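Local coordinates for protein siderophore enterobactin esterase (Emericella nidulans, PDB 6GUO) that hydrolyses the ester bonds of the bacterial siderophore enterobactin, a step required for the release of its iron inside the fungal cell, at residues P12-W21 with I33-E43; S51-N61 with T82-I93. All coordinates share one frame; numbering follows the deposited sequence.

Contact 1 of 2, residues P12-W21 with I33-E43; sequences PGAARNMAAW and IDVSWPLTWSE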
loop_
_atom_site.group_PDB
_atom_site.type_symbol
_atom_site.label_atom_id
_atom_site.label_comp_id
_atom_site.label_asym_id
_atom_site.label_seq_id
_atom_site.Cartn_x
_atom_site.Cartn_y
_atom_site.Cartn_z
ATOM N N PRO A 12 -16.250 -7.459 -11.759
ATOM C CA PRO A 12 -14.853 -7.027 -11.784
ATOM C C PRO A 12 -13.987 -7.534 -10.616
ATOM O O PRO A 12 -12.782 -7.252 -10.588
ATOM C CB PRO A 12 -14.988 -5.509 -11.705
ATOM C CG PRO A 12 -16.168 -5.310 -10.817
ATOM C CD PRO A 12 -17.098 -6.470 -11.066
ATOM N N GLY A 13 -14.577 -8.265 -9.668
ATOM C CA GLY A 13 -13.865 -8.669 -8.457
ATOM C C GLY A 13 -13.439 -7.457 -7.645
ATOM O O GLY A 13 -14.245 -6.562 -7.392
ATOM N N ALA A 14 -12.161 -7.411 -7.273
ATOM C CA ALA A 14 -11.609 -6.286 -6.513
ATOM C C ALA A 14 -11.388 -5.017 -7.353
ATOM O O ALA A 14 -11.212 -3.931 -6.789
ATOM C CB ALA A 14 -10.314 -6.697 -5.826
ATOM N N ALA A 15 -11.425 -5.134 -8.684
ATOM C CA ALA A 15 -11.285 -3.978 -9.581
ATOM C C ALA A 15 -12.625 -3.255 -9.809
ATOM O O ALA A 15 -12.972 -2.881 -10.931
ATOM C CB ALA A 15 -10.673 -4.415 -10.904
ATOM N N ARG A 16 -13.342 -3.027 -8.715
ATOM C CA ARG A 16 -14.683 -2.468 -8.712
ATOM C C ARG A 16 -14.603 -0.949 -8.684
ATOM O O ARG A 16 -13.674 -0.388 -8.100
ATOM C CB ARG A 16 -15.402 -2.952 -7.451
ATOM C CG ARG A 16 -16.907 -2.843 -7.500
ATOM C CD ARG A 16 -17.534 -3.658 -6.382
ATOM N NE ARG A 16 -18.974 -3.764 -6.579
ATOM C CZ ARG A 16 -19.576 -4.593 -7.435
ATOM N NH1 ARG A 16 -20.903 -4.585 -7.526
ATOM N NH2 ARG A 16 -18.876 -5.435 -8.198
ATOM N N ASN A 17 -15.581 -0.295 -9.306
ATOM C CA ASN A 17 -15.691 1.168 -9.295
ATOM C C ASN A 17 -14.373 1.834 -9.675
ATOM O O ASN A 17 -13.833 2.667 -8.944
ATOM C CB ASN A 17 -16.196 1.674 -7.932
ATOM C CG ASN A 17 -17.662 1.362 -7.694
ATOM O OD1 ASN A 17 -18.281 0.600 -8.442
ATOM N ND2 ASN A 17 -18.229 1.958 -6.642
ATOM N N MET A 18 -13.837 1.405 -10.810
ATOM C CA MET A 18 -12.714 2.085 -11.424
ATOM C C MET A 18 -12.867 2.074 -12.936
ATOM O O MET A 18 -13.540 1.213 -13.505
ATOM C CB MET A 18 -11.365 1.504 -10.976
ATOM C CG MET A 18 -11.224 0.000 -11.058
ATOM S SD MET A 18 -9.638 -0.583 -10.408
ATOM C CE MET A 18 -9.768 -0.283 -8.646
ATOM N N ALA A 19 -12.268 3.077 -13.559
ATOM C CA ALA A 19 -12.330 3.272 -15.002
ATOM C C ALA A 19 -11.045 3.931 -15.445
ATOM O O ALA A 19 -10.325 4.521 -14.630
ATOM C CB ALA A 19 -13.522 4.139 -15.367
ATOM N N ALA A 20 -10.753 3.817 -16.735
ATOM C CA ALA A 20 -9.552 4.404 -17.305
ATOM C C ALA A 20 -9.869 5.048 -18.650
ATOM O O ALA A 20 -10.796 4.629 -19.346
ATOM C CB ALA A 20 -8.470 3.348 -17.458
ATOM N N TRP A 21 -9.109 6.087 -18.978
ATOM C CA TRP A 21 -9.188 6.771 -20.268
ATOM C C TRP A 21 -7.788 7.027 -20.805
ATOM O O TRP A 21 -6.865 7.271 -20.031
ATOM C CB TRP A 21 -9.882 8.127 -20.127
ATOM C CG TRP A 21 -11.340 8.065 -19.846
ATOM C CD1 TRP A 21 -12.352 8.139 -20.758
ATOM C CD2 TRP A 21 -11.961 7.941 -18.566
ATOM N NE1 TRP A 21 -13.567 8.057 -20.123
ATOM C CE2 TRP A 21 -13.356 7.931 -18.776
ATOM C CE3 TRP A 21 -11.472 7.820 -17.258
ATOM C CZ2 TRP A 21 -14.274 7.817 -17.725
ATOM C CZ3 TRP A 21 -12.386 7.708 -16.210
ATOM C CH2 TRP A 21 -13.770 7.703 -16.453
ATOM N N ILE A 33 -5.271 8.080 -17.722
ATOM C CA ILE A 33 -5.804 8.452 -16.417
ATOM C C ILE A 33 -6.605 7.274 -15.867
ATOM O O ILE A 33 -7.417 6.689 -16.580
ATOM C CB ILE A 33 -6.591 9.792 -16.437
ATOM C CG1 ILE A 33 -7.899 9.715 -17.231
ATOM C CG2 ILE A 33 -5.710 10.908 -16.998
ATOM C CD1 ILE A 33 -8.882 10.809 -16.852
ATOM N N ASP A 34 -6.327 6.895 -14.620
ATOM C CA ASP A 34 -7.091 5.867 -13.924
ATOM C C ASP A 34 -7.868 6.589 -12.839
ATOM O O ASP A 34 -7.311 7.440 -12.149
ATOM C CB ASP A 34 -6.167 4.820 -13.302
ATOM C CG ASP A 34 -5.566 3.877 -14.328
ATOM O OD1 ASP A 34 -6.250 2.906 -14.724
ATOM O OD2 ASP A 34 -4.400 4.090 -14.722
ATOM N N VAL A 35 -9.151 6.264 -12.715
ATOM C CA VAL A 35 -10.037 6.892 -11.743
ATOM C C VAL A 35 -10.761 5.822 -10.932
ATOM O O VAL A 35 -11.293 4.872 -11.499
ATOM C CB VAL A 35 -11.072 7.804 -12.436
ATOM C CG1 VAL A 35 -11.942 8.518 -11.404
ATOM C CG2 VAL A 35 -10.375 8.820 -13.333
ATOM N N SER A 36 -10.781 5.979 -9.609
ATOM C CA SER A 36 -11.583 5.123 -8.745
ATOM C C SER A 36 -12.441 5.962 -7.821
ATOM O O SER A 36 -12.099 7.102 -7.512
ATOM C CB SER A 36 -10.712 4.182 -7.912
ATOM O OG SER A 36 -9.956 4.883 -6.943
ATOM N N TRP A 37 -13.544 5.372 -7.375
ATOM C CA TRP A 37 -14.497 6.063 -6.517
ATOM C C TRP A 37 -15.027 5.127 -5.434
ATOM O O TRP A 37 -14.857 3.911 -5.536
ATOM C CB TRP A 37 -15.620 6.688 -7.355
ATOM C CG TRP A 37 -16.338 5.758 -8.265
ATOM C CD1 TRP A 37 -17.508 5.117 -8.011
ATOM C CD2 TRP A 37 -15.954 5.382 -9.590
ATOM N NE1 TRP A 37 -17.881 4.356 -9.090
ATOM C CE2 TRP A 37 -16.942 4.499 -10.074
ATOM C CE3 TRP A 37 -14.868 5.697 -10.415
ATOM C CZ2 TRP A 37 -16.878 3.929 -11.346
ATOM C CZ3 TRP A 37 -14.804 5.133 -11.674
ATOM C CH2 TRP A 37 -15.803 4.253 -12.126
ATOM N N PRO A 38 -15.637 5.692 -4.373
ATOM C CA PRO A 38 -16.036 4.859 -3.233
ATOM C C PRO A 38 -16.975 3.704 -3.569
ATOM O O PRO A 38 -17.809 3.810 -4.468
ATOM C CB PRO A 38 -16.737 5.853 -2.305
ATOM C CG PRO A 38 -16.059 7.141 -2.582
ATOM C CD PRO A 38 -15.775 7.127 -4.056
ATOM N N LEU A 39 -16.834 2.620 -2.815
ATOM C CA LEU A 39 -17.596 1.401 -3.043
ATOM C C LEU A 39 -19.087 1.516 -2.734
ATOM O O LEU A 39 -19.868 0.713 -3.236
ATOM C CB LEU A 39 -16.991 0.252 -2.229
ATOM C CG LEU A 39 -15.593 -0.195 -2.651
ATOM C CD1 LEU A 39 -15.119 -1.295 -1.715
ATOM C CD2 LEU A 39 -15.553 -0.668 -4.094
ATOM N N THR A 40 -19.478 2.497 -1.917
ATOM C CA THR A 40 -20.895 2.764 -1.655
ATOM C C THR A 40 -21.607 3.444 -2.831
ATOM O O THR A 40 -22.836 3.480 -2.859
ATOM C CB THR A 40 -21.090 3.614 -0.384
ATOM O OG1 THR A 40 -20.235 4.759 -0.428
ATOM C CG2 THR A 40 -20.759 2.797 0.850
ATOM N N TRP A 41 -20.843 3.984 -3.779
ATOM C CA TRP A 41 -21.405 4.591 -4.988
ATOM C C TRP A 41 -21.670 3.508 -6.040
ATOM O O TRP A 41 -21.137 2.400 -5.956
ATOM C CB TRP A 41 -20.436 5.619 -5.574
ATOM C CG TRP A 41 -20.019 6.755 -4.674
ATOM C CD1 TRP A 41 -20.222 6.883 -3.322
ATOM C CD2 TRP A 41 -19.276 7.903 -5.073
ATOM N NE1 TRP A 41 -19.664 8.049 -2.871
ATOM C CE2 TRP A 41 -19.076 8.696 -3.925
ATOM C CE3 TRP A 41 -18.770 8.352 -6.302
ATOM C CZ2 TRP A 41 -18.377 9.907 -3.965
ATOM C CZ3 TRP A 41 -18.076 9.557 -6.341
ATOM C CH2 TRP A 41 -17.891 10.321 -5.182
ATOM N N SER A 42 -22.461 3.841 -7.052
ATOM C CA SER A 42 -22.792 2.874 -8.105
ATOM C C SER A 42 -21.606 2.618 -9.039
ATOM O O SER A 42 -20.669 3.421 -9.109
ATOM C CB SER A 42 -23.993 3.351 -8.924
ATOM O OG SER A 42 -23.600 4.301 -9.897
ATOM N N GLU A 43 -21.678 1.517 -9.784
ATOM C CA GLU A 43 -20.675 1.189 -10.812
ATOM C C GLU A 43 -20.619 2.204 -11.963
ATOM O O GLU A 43 -19.614 2.276 -12.668
ATOM C CB GLU A 43 -20.897 -0.226 -11.367
ATOM C CG GLU A 43 -20.627 -1.330 -10.351
ATOM C CD GLU A 43 -20.479 -2.709 -10.978
ATOM O OE1 GLU A 43 -21.425 -3.517 -10.867
ATOM O OE2 GLU A 43 -19.418 -2.988 -11.578
HETATM O O HOH W 1 -19.243 -1.276 -5.278
HETATM O O HOH W 2 -8.607 2.133 -13.739
#
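Asn-17 lies flat against the indole of Trp-37, just before strands 18-21 and 33-36 pair antiparallel. Its CB sits over the five-membered ring in a CH-pi contact, 3.6 Å from the centroid, and its CG rests 3.3 Å from Trp-37 NE1. CG beside the backbone N (chi1 -72°) brings the amide over the indole, and the small chi2 (11°) turns its plane to within 19° of the ring. At the tip OD1 meets Glu-43 CA, while ND2 spends both hydrogens on the turn 38-41: it binds Pro-38 O at 2.9 Å and Trp-41 O at 3.0 Å, both from above the carbonyl planes. Asparagine suits this place because one short, flat amide can bind two carbonyls while CB rests on the indole face. Trp-37 NE1 donates to Ser-42 O at 2.9 Å, which helps to hold the ring's rotation.

Arg-16 NH1 stands 3.5 Å from Glu-43 OE1; the carboxylate lies over a guanidinium face, so charge alone joins them. Along the hairpin, small Ala-19 fits beside the Trp-37 rim, and Trp-21 CZ3 reaches Val-35 CG2 at 3.7 Å.

Strand 31-36 is bonded on its other side to strand 83-90, helix 131-150 packs on Trp-21 and Ile-33, Arg-72 of helix 60-77 binds the carbonyls of Arg-16 and Trp-37, and Ala-20 and Trp-21 pair with a strand of the second subunit across the dimer interface.

Contact 2 of 2, residues S51-N61 with T82-I93; sequences SANAVYLVDGN and TGTVVIAIGYPI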
loop_
_atom_site.group_PDB
_atom_site.type_symbol
_atom_site.label_atom_id
_atom_site.label_comp_id
_atom_site.label_asym_id
_atom_site.label_seq_id
_atom_site.Cartn_x
_atom_site.Cartn_y
_atom_site.Cartn_z
ATOM N N SER A 51 -21.105 14.300 -1.401
ATOM C CA SER A 51 -19.942 15.095 -1.775
ATOM C C SER A 51 -18.711 14.200 -1.757
ATOM O O SER A 51 -18.789 13.023 -1.384
ATOM C CB SER A 51 -19.771 16.263 -0.807
ATOM O OG SER A 51 -20.921 17.090 -0.832
ATOM N N ALA A 52 -17.575 14.752 -2.163
ATOM C CA ALA A 52 -16.330 13.993 -2.177
ATOM C C ALA A 52 -15.114 14.889 -2.050
ATOM O O ALA A 52 -15.188 16.093 -2.276
ATOM C CB ALA A 52 -16.231 13.171 -3.452
ATOM N N ASN A 53 -14.004 14.278 -1.660
ATOM C CA ASN A 53 -12.691 14.873 -1.808
ATOM C C ASN A 53 -12.005 14.141 -2.949
ATOM O O ASN A 53 -12.562 13.190 -3.502
ATOM C CB ASN A 53 -11.920 14.775 -0.496
ATOM C CG ASN A 53 -12.599 15.551 0.620
ATOM O OD1 ASN A 53 -13.059 16.670 0.407
ATOM N ND2 ASN A 53 -12.692 14.953 1.802
ATOM N N ALA A 54 -10.830 14.617 -3.335
ATOM C CA ALA A 54 -10.105 14.035 -4.462
ATOM C C ALA A 54 -8.608 14.047 -4.210
ATOM O O ALA A 54 -8.078 15.000 -3.640
ATOM C CB ALA A 54 -10.429 14.787 -5.741
ATOM N N VAL A 55 -7.935 12.982 -4.636
ATOM C CA VAL A 55 -6.483 12.924 -4.591
ATOM C C VAL A 55 -5.977 12.628 -5.996
ATOM O O VAL A 55 -6.446 11.693 -6.655
ATOM C CB VAL A 55 -5.943 11.920 -3.541
ATOM C CG1 VAL A 55 -6.399 10.490 -3.802
ATOM C CG2 VAL A 55 -4.426 12.008 -3.459
ATOM N N TYR A 56 -5.051 13.473 -6.446
ATOM C CA TYR A 56 -4.419 13.367 -7.753
ATOM C C TYR A 56 -3.020 12.797 -7.560
ATOM O O TYR A 56 -2.268 13.270 -6.708
ATOM C CB TYR A 56 -4.384 14.742 -8.439
ATOM C CG TYR A 56 -5.762 15.196 -8.862
ATOM C CD1 TYR A 56 -6.195 15.043 -10.177
ATOM C CD2 TYR A 56 -6.655 15.743 -7.939
ATOM C CE1 TYR A 56 -7.469 15.429 -10.566
ATOM C CE2 TYR A 56 -7.933 16.132 -8.319
ATOM C CZ TYR A 56 -8.332 15.978 -9.635
ATOM O OH TYR A 56 -9.596 16.355 -10.017
ATOM N N LEU A 57 -2.682 11.776 -8.346
ATOM C CA LEU A 57 -1.413 11.069 -8.220
ATOM C C LEU A 57 -0.619 11.173 -9.518
ATOM O O LEU A 57 -1.140 10.843 -10.573
ATOM C CB LEU A 57 -1.662 9.591 -7.922
ATOM C CG LEU A 57 -2.677 9.202 -6.845
ATOM C CD1 LEU A 57 -2.914 7.699 -6.886
ATOM C CD2 LEU A 57 -2.189 9.622 -5.477
ATOM N N VAL A 58 0.634 11.617 -9.431
ATOM C CA VAL A 58 1.562 11.508 -10.575
ATOM C C VAL A 58 2.350 10.205 -10.426
ATOM O O VAL A 58 2.335 9.609 -9.358
ATOM C CB VAL A 58 2.448 12.756 -10.755
ATOM C CG1 VAL A 58 1.565 13.962 -11.049
ATOM C CG2 VAL A 58 3.354 13.014 -9.554
ATOM N N ASP A 59 3.006 9.748 -11.494
ATOM C CA ASP A 59 3.411 8.324 -11.629
ATOM C C ASP A 59 2.199 7.427 -11.390
ATOM O O ASP A 59 2.254 6.451 -10.622
ATOM C CB ASP A 59 4.541 7.925 -10.670
ATOM C CG ASP A 59 5.843 8.620 -10.967
ATOM O OD1 ASP A 59 6.232 8.707 -12.155
ATOM O OD2 ASP A 59 6.511 9.048 -10.005
ATOM N N GLY A 60 1.098 7.785 -12.038
ATOM C CA GLY A 60 -0.207 7.182 -11.775
ATOM C C GLY A 60 -0.259 5.666 -11.804
ATOM O O GLY A 60 -0.908 5.049 -10.951
ATOM N N ASN A 61 0.447 5.067 -12.764
ATOM C CA ASN A 61 0.436 3.607 -12.937
ATOM C C ASN A 61 1.011 2.864 -11.729
ATOM O O ASN A 61 0.669 1.706 -11.508
ATOM C CB ASN A 61 1.216 3.153 -14.180
ATOM C CG ASN A 61 0.877 3.943 -15.424
ATOM O OD1 ASN A 61 1.421 5.018 -15.637
ATOM N ND2 ASN A 61 0.004 3.401 -16.268
ATOM N N THR A 82 -16.236 11.590 4.450
ATOM C CA THR A 82 -16.395 11.973 3.059
ATOM C C THR A 82 -15.573 11.018 2.196
ATOM O O THR A 82 -14.404 10.758 2.494
ATOM C CB THR A 82 -15.934 13.426 2.838
ATOM O OG1 THR A 82 -16.681 14.296 3.706
ATOM C CG2 THR A 82 -16.127 13.865 1.385
ATOM N N GLY A 83 -16.205 10.487 1.153
ATOM C CA GLY A 83 -15.545 9.604 0.199
ATOM C C GLY A 83 -14.531 10.364 -0.635
ATOM O O GLY A 83 -14.640 11.584 -0.799
ATOM N N THR A 84 -13.543 9.645 -1.156
ATOM C CA THR A 84 -12.474 10.248 -1.935
ATOM C C THR A 84 -12.358 9.573 -3.293
ATOM O O THR A 84 -12.323 8.346 -3.390
ATOM C CB THR A 84 -11.127 10.186 -1.189
ATOM O OG1 THR A 84 -11.274 10.778 0.104
ATOM C CG2 THR A 84 -10.039 10.931 -1.951
ATOM N N VAL A 85 -12.319 10.397 -4.337
ATOM C CA VAL A 85 -12.048 9.944 -5.696
ATOM C C VAL A 85 -10.537 9.989 -5.922
ATOM O O VAL A 85 -9.882 10.963 -5.551
ATOM C CB VAL A 85 -12.800 10.822 -6.728
ATOM C CG1 VAL A 85 -12.393 10.492 -8.163
ATOM C CG2 VAL A 85 -14.300 10.653 -6.559
ATOM N N VAL A 86 -9.992 8.933 -6.526
ATOM C CA VAL A 86 -8.574 8.864 -6.876
ATOM C C VAL A 86 -8.456 9.103 -8.371
ATOM O O VAL A 86 -9.168 8.477 -9.157
ATOM C CB VAL A 86 -7.957 7.492 -6.538
ATOM C CG1 VAL A 86 -6.483 7.439 -6.927
ATOM C CG2 VAL A 86 -8.122 7.187 -5.058
ATOM N N ILE A 87 -7.563 10.018 -8.736
ATOM C CA ILE A 87 -7.250 10.324 -10.127
ATOM C C ILE A 87 -5.748 10.146 -10.315
ATOM O O ILE A 87 -4.948 10.943 -9.822
ATOM C CB ILE A 87 -7.686 11.752 -10.509
ATOM C CG1 ILE A 87 -9.166 11.976 -10.155
ATOM C CG2 ILE A 87 -7.435 11.984 -11.999
ATOM C CD1 ILE A 87 -9.420 12.593 -8.795
ATOM N N ALA A 88 -5.371 9.080 -11.016
ATOM C CA ALA A 88 -3.976 8.756 -11.251
ATOM C C ALA A 88 -3.627 9.166 -12.668
ATOM O O ALA A 88 -4.274 8.722 -13.605
ATOM C CB ALA A 88 -3.753 7.269 -11.058
ATOM N N ILE A 89 -2.625 10.029 -12.814
ATOM C CA ILE A 89 -2.190 10.502 -14.129
ATOM C C ILE A 89 -0.891 9.789 -14.474
ATOM O O ILE A 89 0.155 10.010 -13.841
ATOM C CB ILE A 89 -2.018 12.030 -14.197
ATOM C CG1 ILE A 89 -3.290 12.741 -13.709
ATOM C CG2 ILE A 89 -1.711 12.467 -15.631
ATOM C CD1 ILE A 89 -3.231 13.200 -12.276
ATOM N N GLY A 90 -0.981 8.924 -15.478
ATOM C CA GLY A 90 0.122 8.078 -15.887
ATOM C C GLY A 90 0.195 7.937 -17.390
ATOM O O GLY A 90 -0.158 8.861 -18.131
ATOM N N TYR A 91 0.631 6.761 -17.830
ATOM C CA TYR A 91 1.066 6.528 -19.204
ATOM C C TYR A 91 0.580 5.163 -19.694
ATOM O O TYR A 91 0.326 4.272 -18.878
ATOM C CB TYR A 91 2.596 6.596 -19.249
ATOM C CG TYR A 91 3.140 7.853 -18.621
ATOM C CD1 TYR A 91 3.122 9.055 -19.315
ATOM C CD2 TYR A 91 3.622 7.856 -17.312
ATOM C CE1 TYR A 91 3.597 10.218 -18.743
ATOM C CE2 TYR A 91 4.108 9.019 -16.727
ATOM C CZ TYR A 91 4.090 10.201 -17.446
ATOM O OH TYR A 91 4.561 11.361 -16.875
ATOM N N PRO A 92 0.446 4.989 -21.025
ATOM C CA PRO A 92 0.016 3.709 -21.593
ATOM C C PRO A 92 1.180 2.716 -21.644
ATOM O O PRO A 92 1.734 2.438 -22.712
ATOM C CB PRO A 92 -0.476 4.104 -22.993
ATOM C CG PRO A 92 0.404 5.247 -23.358
ATOM C CD PRO A 92 0.607 6.012 -22.077
ATOM N N ILE A 93 1.526 2.185 -20.476
ATOM C CA ILE A 93 2.655 1.271 -20.313
ATOM C C ILE A 93 2.111 -0.041 -19.764
ATOM O O ILE A 93 1.197 -0.034 -18.934
ATOM C CB ILE A 93 3.768 1.860 -19.406
ATOM C CG1 ILE A 93 3.222 2.282 -18.025
ATOM C CG2 ILE A 93 4.425 3.041 -20.111
ATOM C CD1 ILE A 93 4.252 2.882 -17.093
HETATM O O HOH W 3 -18.984 11.170 0.624
HETATM O O HOH W 4 -14.356 16.049 4.266
HETATM O O HOH W 5 -12.211 12.379 3.440
HETATM O O HOH W 6 2.796 11.103 -14.113
#
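Strands 52-58 and 83-90 run parallel, their axes 4.4 Å apart at closest approach and 29° out of line, joined by alternating bonds from Asn-53 N to Gly-83 O through to Ile-89 N to Leu-57 O. On one face the Tyr-56 ring lies alongside Ile-87, whose CD1 stands over the ring 3.8 Å from its centroid, while Ile-89 CD1 comes to the ring edge. Ala-54 is small enough to let the same Ile-87 CD1 approach its CB at 3.9 Å. On the other face Leu-57 CD1 meets Val-86 CG1 at 3.6 Å, and Val-55 CG1 lies beside Val-86 CG2; the beta-branched valines suit the extended backbone here.

Helix 60-77 links the two strands in a beta-alpha-beta crossover of the alpha/beta-hydrolase fold, with Ala-67 and Leu-71 against the Leu-57 and Val-86 face. Where the helix begins, Gly-60 presses on Ala-88 and Ile-89 so closely that a CB would clash. Asn-61 then imitates a strand neighbour: OD1 takes Tyr-91 N in the carbonyl plane, on a lone pair, at 2.9 Å, and ND2 gives to Tyr-91 O at 2.8 Å. Gly-90 beside it has no CB to strike OD1. At the far end, two waters bridge Asn-53 ND2 to Thr-82, while Asn-53 OD1 accepts from Arg-158 N.

How the contacts relate
Contact 1 and contact 2 belong to one sheet: strand 31-36 of the first is hydrogen-bonded as a neighbour to strand 83-90 of the second, through Asp-34 O to Ala-88 N and Ser-36 O to Val-86 N. Their centres are 11 Å apart. Contact 2 is the buried one, parallel and joined by a helical crossover, and its side chains are largely aliphatic. Contact 1, an antiparallel hairpin that includes the outermost strand of the chain's own sheet, is only partly buried; it mixes amide, indole and charged groups and reaches the second subunit. Helices 60-77 and 131-150 pack against both, so the same two layers cover core and margin.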